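Local coordinates for protein DocCel5: Type I dockerin repeat domain from A. cellulolyticus family 5 endoglucanase WP_010249057 S51I, L52N mutant (Acetivibrio cellulolyticus, PDB 5NRM) that binds the sixth type I cohesin of scaffoldin B through its calcium-loaded dockerin fold, and so probably docks a family 5 endoglucanase into the cellulosome, at residues B[54-57]-B[58-62]; B[19-22]-B[23-26]. All coordinates share one frame; numbering follows the deposited sequence.

Contact 1: residues B[54-57]-B[58-62]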
ATOM      1  N   ILE B  54       6.590  11.207  -8.637  1.00 21.80           N
ATOM      2  CA  ILE B  54       5.227  11.714  -8.749  1.00 21.87           C
ATOM      3  C   ILE B  54       4.186  10.586  -8.636  1.00 19.71           C
ATOM      4  O   ILE B  54       3.141  10.782  -7.964  1.00 19.57           O
ATOM      5  CB  ILE B  54       5.002  12.551 -10.035  1.00 23.08           C
ATOM      6  CG1 ILE B  54       5.694  13.902  -9.989  1.00 25.91           C
ATOM      7  CG2 ILE B  54       3.531  12.790 -10.392  1.00 22.76           C
ATOM      8  CD1 ILE B  54       5.835  14.602 -11.339  1.00 27.64           C
ATOM      9  N   MET B  55       4.422   9.462  -9.296  1.00 18.65           N
ATOM     10  CA  MET B  55       3.501   8.337  -9.185  1.00 17.26           C
ATOM     11  C   MET B  55       3.413   7.916  -7.721  1.00 16.83           C
ATOM     12  O   MET B  55       2.294   7.537  -7.251  1.00 14.45           O
ATOM     13  CB  MET B  55       3.776   7.126 -10.116  1.00 17.61           C
ATOM     14  CG  MET B  55       2.511   6.069 -10.161  1.00 17.31           C
ATOM     15  SD  MET B  55       3.092   4.698 -11.168  1.00 24.95           S
ATOM     16  CE  MET B  55       2.408   5.481 -12.682  1.00 22.83           C
ATOM     17  N   ARG B  56       4.551   7.911  -7.006  1.00 17.43           N
ATOM     18  CA  ARG B  56       4.550   7.528  -5.581  1.00 17.68           C
ATOM     19  C   ARG B  56       3.626   8.484  -4.806  1.00 17.80           C
ATOM     20  O   ARG B  56       2.800   8.033  -4.020  1.00 16.07           O
ATOM     21  CB  ARG B  56       5.975   7.508  -4.946  1.00 19.74           C
ATOM     22  CG  ARG B  56       5.988   7.191  -3.414  1.00 22.01           C
ATOM     23  CD  ARG B  56       7.428   6.928  -2.879  1.00 25.42           C
ATOM     24  NE  ARG B  56       7.553   6.736  -1.389  1.00 28.42           N
ATOM     25  CZ  ARG B  56       7.711   5.533  -0.768  1.00 31.21           C
ATOM     26  NH1 ARG B  56       7.788   4.348  -1.471  1.00 34.06           N
ATOM     27  NH2 ARG B  56       7.772   5.486   0.522  1.00 30.16           N
ATOM     28  N   MET B  57       3.725   9.779  -5.060  1.00 19.82           N
ATOM     29  CA  MET B  57       2.858  10.762  -4.373  1.00 21.03           C
ATOM     30  C   MET B  57       1.399  10.476  -4.679  1.00 19.23           C
ATOM     31  O   MET B  57       0.555  10.542  -3.806  1.00 18.71           O
ATOM     32  CB  MET B  57       3.155  12.177  -4.802  1.00 24.62           C
ATOM     33  CG  MET B  57       4.496  12.654  -4.336  1.00 27.29           C
ATOM     34  SD  MET B  57       5.004  14.208  -5.183  1.00 33.10           S
ATOM     35  CE  MET B  57       3.538  15.248  -5.135  1.00 34.14           C
ATOM     36  N   TYR B  58       1.078  10.124  -5.924  1.00 17.54           N
ATOM     37  CA  TYR B  58      -0.308   9.810  -6.293  1.00 16.85           C
ATOM     38  C   TYR B  58      -0.833   8.566  -5.563  1.00 14.73           C
ATOM     39  O   TYR B  58      -1.969   8.535  -5.023  1.00 14.04           O
ATOM     40  CB  TYR B  58      -0.460   9.654  -7.837  1.00 17.94           C
ATOM     41  CG  TYR B  58      -1.795   9.182  -8.289  1.00 18.96           C
ATOM     42  CD1 TYR B  58      -2.832  10.077  -8.499  1.00 22.64           C
ATOM     43  CD2 TYR B  58      -2.034   7.834  -8.485  1.00 18.83           C
ATOM     44  CE1 TYR B  58      -4.078   9.617  -8.907  1.00 24.13           C
ATOM     45  CE2 TYR B  58      -3.271   7.386  -8.885  1.00 20.55           C
ATOM     46  CZ  TYR B  58      -4.270   8.309  -9.097  1.00 23.11           C
ATOM     47  OH  TYR B  58      -5.488   7.767  -9.448  1.00 28.94           O
ATOM     48  N   LEU B  59      -0.010   7.524  -5.544  1.00 12.76           N
ATOM     49  CA  LEU B  59      -0.425   6.277  -4.924  1.00 11.42           C
ATOM     50  C   LEU B  59      -0.546   6.440  -3.414  1.00 11.56           C
ATOM     51  O   LEU B  59      -1.335   5.691  -2.804  1.00 10.83           O
ATOM     52  CB  LEU B  59       0.591   5.181  -5.260  1.00 10.91           C
ATOM     53  CG  LEU B  59       0.500   4.764  -6.732  1.00 10.56           C
ATOM     54  CD1 LEU B  59       1.649   3.790  -7.080  1.00 10.62           C
ATOM     55  CD2 LEU B  59      -0.865   4.151  -7.099  1.00 10.64           C
ATOM     56  N   LEU B  60       0.198   7.372  -2.841  1.00 12.61           N
ATOM     57  CA  LEU B  60       0.069   7.702  -1.421  1.00 13.15           C
ATOM     58  C   LEU B  60      -1.053   8.713  -1.078  1.00 14.36           C
ATOM     59  O   LEU B  60      -1.175   9.123   0.051  1.00 14.88           O
ATOM     60  CB  LEU B  60       1.403   8.138  -0.788  1.00 14.17           C
ATOM     61  CG  LEU B  60       2.424   7.000  -0.656  1.00 13.64           C
ATOM     62  CD1 LEU B  60       3.814   7.526  -0.334  1.00 15.37           C
ATOM     63  CD2 LEU B  60       1.928   5.955   0.303  1.00 13.16           C
ATOM     64  N   GLY B  61      -1.811   9.146  -2.079  1.00 14.87           N
ATOM     65  CA  GLY B  61      -2.855  10.120  -1.893  1.00 16.61           C
ATOM     66  C   GLY B  61      -2.406  11.530  -1.531  1.00 19.12           C
ATOM     67  O   GLY B  61      -3.162  12.336  -0.945  1.00 21.02           O
ATOM     68  N   MET B  62      -1.152  11.848  -1.824  1.00 20.32           N
ATOM     69  CA  MET B  62      -0.600  13.155  -1.553  1.00 24.10           C
ATOM     70  C   MET B  62      -0.986  14.149  -2.636  1.00 26.19           C
ATOM     71  O   MET B  62      -1.006  15.375  -2.359  1.00 27.15           O
ATOM     72  CB  MET B  62       0.911  13.062  -1.510  1.00 25.83           C
ATOM     73  CG  MET B  62       1.377  12.098  -0.433  1.00 26.43           C
ATOM     74  SD  MET B  62       3.160  12.120  -0.512  1.00 30.01           S
ATOM     75  CE  MET B  62       3.553  11.349   1.023  1.00 30.10           C
TER
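Met55 meets Leu59 one helical turn on, on the buried side of helix 49-59: Met55 CG lies 3.9 Å from Leu59 CD1. The Met55 chain leaves the helix with CG anti to the backbone N (chi1 -167°) and bends at chi3, where it touches Phe16 and Met19 of helix 13-23. Leu59 also rests its CG 3.3 Å from Met55 O, the carbonyl that accepts Leu59 N. Next to this pair, Arg56 and Leu60 run alongside each other in the same direction, Arg56 CG 3.8 Å from Leu60 CD1. They reach the partner chain, probably the cohesin: Arg56 packs on its Tyr81, Leu60 on its Leu77, and Asn67 ND2 of that chain donates to Leu60 O.

The outer side is looser. Met57 and the exposed Met62 cross at about a right angle, with 4.1 Å from Met57 CB to Met62 CB. Met57 CG is likewise 4.1 Å from Met62 SD. Backbone bonds close the helix end: Met62 N reaches back to Met57 O at 2.9 Å, and Gly61 N to Tyr58 O at 3.0 Å. With Gly61 at positive phi (68°), this is a Schellman motif, here ending the last helix of the type I dockerin.

Contact 2: residues B[19-22]-B[23-26]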
ATOM      1  N   MET B  19       7.371   1.277 -14.045  1.00 13.02           N
ATOM      2  CA  MET B  19       8.137   2.517 -14.158  1.00 15.43           C
ATOM      3  C   MET B  19       9.553   2.352 -13.535  1.00 16.04           C
ATOM      4  O   MET B  19      10.539   2.864 -14.035  1.00 17.33           O
ATOM      5  CB  MET B  19       7.436   3.611 -13.456  1.00 16.93           C
ATOM      6  CG  MET B  19       6.164   3.995 -14.130  1.00 17.95           C
ATOM      7  SD  MET B  19       5.425   5.412 -13.306  1.00 24.22           S
ATOM      8  CE  MET B  19       6.665   6.662 -13.793  1.00 22.04           C
ATOM      9  N   ARG B  20       9.629   1.606 -12.405  1.00 15.53           N
ATOM     10  CA  ARG B  20      10.957   1.383 -11.768  1.00 16.78           C
ATOM     11  C   ARG B  20      11.833   0.566 -12.697  1.00 17.74           C
ATOM     12  O   ARG B  20      13.000   0.914 -12.933  1.00 19.21           O
ATOM     13  CB  ARG B  20      10.794   0.643 -10.426  1.00 16.93           C
ATOM     14  CG  ARG B  20      12.081   0.482  -9.633  1.00 18.52           C
ATOM     15  CD  ARG B  20      12.597   1.814  -9.074  1.00 20.21           C
ATOM     16  NE  ARG B  20      13.834   1.603  -8.321  1.00 21.99           N
ATOM     17  CZ  ARG B  20      14.673   2.566  -7.959  1.00 25.34           C
ATOM     18  NH1 ARG B  20      14.338   3.827  -8.139  1.00 26.19           N
ATOM     19  NH2 ARG B  20      15.805   2.268  -7.340  1.00 26.90           N
ATOM     20  N   ASN B  21      11.264  -0.472 -13.301  1.00 17.12           N
ATOM     21  CA  ASN B  21      12.060  -1.260 -14.223  1.00 19.86           C
ATOM     22  C   ASN B  21      12.514  -0.466 -15.410  1.00 20.65           C
ATOM     23  O   ASN B  21      13.636  -0.687 -15.894  1.00 21.74           O
ATOM     24  CB  ASN B  21      11.328  -2.473 -14.707  1.00 20.07           C
ATOM     25  CG  ASN B  21      11.477  -3.631 -13.788  1.00 22.18           C
ATOM     26  OD1 ASN B  21      10.618  -4.525 -13.760  1.00 26.02           O
ATOM     27  ND2 ASN B  21      12.561  -3.658 -13.047  1.00 23.73           N
ATOM     28  N   TYR B  22      11.683   0.477 -15.878  1.00 20.07           N
ATOM     29  CA  TYR B  22      12.059   1.335 -17.015  1.00 22.24           C
ATOM     30  C   TYR B  22      13.252   2.223 -16.615  1.00 23.79           C
ATOM     31  O   TYR B  22      14.283   2.322 -17.337  1.00 25.30           O
ATOM     32  CB  TYR B  22      10.864   2.198 -17.428  1.00 22.52           C
ATOM     33  CG  TYR B  22      11.077   3.070 -18.656  1.00 25.77           C
ATOM     34  CD1 TYR B  22      11.712   4.300 -18.551  1.00 27.69           C
ATOM     35  CD2 TYR B  22      10.546   2.694 -19.898  1.00 27.54           C
ATOM     36  CE1 TYR B  22      11.886   5.114 -19.665  1.00 30.78           C
ATOM     37  CE2 TYR B  22      10.708   3.505 -21.016  1.00 28.65           C
ATOM     38  CZ  TYR B  22      11.376   4.701 -20.873  1.00 30.64           C
ATOM     39  OH  TYR B  22      11.542   5.546 -21.937  1.00 34.17           O
ATOM     40  N   LEU B  23      13.134   2.887 -15.462  1.00 23.58           N
ATOM     41  CA  LEU B  23      14.257   3.703 -14.913  1.00 26.95           C
ATOM     42  C   LEU B  23      15.530   2.997 -14.683  1.00 27.55           C
ATOM     43  O   LEU B  23      16.623   3.633 -14.758  1.00 29.28           O
ATOM     44  CB  LEU B  23      13.927   4.302 -13.550  1.00 29.21           C
ATOM     45  CG  LEU B  23      12.823   5.269 -13.739  1.00 30.64           C
ATOM     46  CD1 LEU B  23      12.544   5.840 -12.355  1.00 32.01           C
ATOM     47  CD2 LEU B  23      13.222   6.275 -14.805  1.00 33.00           C
ATOM     48  N   LEU B  24      15.411   1.746 -14.258  1.00 26.00           N
ATOM     49  CA  LEU B  24      16.549   0.938 -13.980  1.00 27.76           C
ATOM     50  C   LEU B  24      17.202   0.445 -15.271  1.00 29.00           C
ATOM     51  O   LEU B  24      18.251  -0.181 -15.238  1.00 30.93           O
ATOM     52  CB  LEU B  24      16.201  -0.229 -13.067  1.00 26.74           C
ATOM     53  CG  LEU B  24      15.738   0.079 -11.625  1.00 26.54           C
ATOM     54  CD1 LEU B  24      15.453  -1.278 -10.985  1.00 26.37           C
ATOM     55  CD2 LEU B  24      16.674   0.918 -10.803  1.00 29.14           C
ATOM     56  N   GLY B  25      16.511   0.661 -16.388  1.00 28.21           N
ATOM     57  CA  GLY B  25      17.018   0.277 -17.677  1.00 30.56           C
ATOM     58  C   GLY B  25      16.743  -1.171 -17.954  1.00 30.24           C
ATOM     59  O   GLY B  25      17.321  -1.672 -18.911  1.00 32.47           O
ATOM     60  N   ASN B  26      15.845  -1.813 -17.199  1.00 30.19           N
ATOM     61  CA  ASN B  26      15.475  -3.237 -17.356  1.00 30.74           C
ATOM     62  C   ASN B  26      14.280  -3.479 -18.308  1.00 29.99           C
ATOM     63  O   ASN B  26      14.055  -4.604 -18.783  1.00 34.08           O
ATOM     64  CB  ASN B  26      15.029  -3.839 -16.027  1.00 32.75           C
ATOM     65  CG  ASN B  26      16.064  -3.734 -14.957  1.00 35.45           C
ATOM     66  OD1 ASN B  26      17.249  -3.583 -15.238  1.00 38.14           O
ATOM     67  ND2 ASN B  26      15.605  -3.787 -13.681  1.00 37.88           N
TER
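Arg20 and Leu24 make the main side-chain contact of this helix end, a leucine methyl against a charged, flat group. A bend at chi2 (70°) turns the arginine chain toward the C-terminal end of the helix, and Leu24 CD2 sits over one face of the guanidinium, 3.5 Å above its plane and displaced toward the rim. Leu24 CD1 meets the aliphatic part, 4.0 Å from Arg20 CG. The polar end of Arg20 serves another partner: its NE donates to the backbone O of Tyr81 in the partner chain, probably the cohesin, while Leu24 packs on that same tyrosine. Leu23 and the ring of Tyr22 barely touch, with Leu23 CD2 4.5 Å from Tyr22 CD1; the tyrosine ring instead stacks on Phe30, and Leu23 leans on Phe52 of helix 49-59.

The backbone bonds change character as the helix ends. Leu23 N to Met19 O is a regular, almost straight helical bond (175° at the hydrogen), and Leu24 N continues the pattern to Arg20 O. Then Gly25, at positive phi, turns the chain in a Schellman motif that finishes helix 13-23, the helix following the first calcium-binding loop of the dockerin. Asn26 N reaches over the turn to Asn21 O at 2.8 Å, while Gly25 N approaches Tyr22 O at 2.9 Å from well above the carbonyl plane.

Of the polar side chains, Asn21 and Asn26 cross at about a right angle, with 4.2 Å from Asn21 CB to Asn26 CB.

In the fold
Contacts 1 and 2 are counterparts: each ends one of the dockerin's two longer helices with a glycine-centred Schellman motif, and their centres lie about 18 Å apart. Contact 1 is partly buried and has the more apolar chemistry, with methionine and leucine against helix 13-23. The 19-26 contact is a surface one, where arginine and asparagine side chains join the leucines. Helices 13-23 and 49-59 pack together through Met55 and Met19, so each contact lends a residue to the shared interior. Both also face the partner chain, probably the cohesin, and the arginine of each converges on one tyrosine there, in contact 1 by packing and in contact 2 by a hydrogen bond.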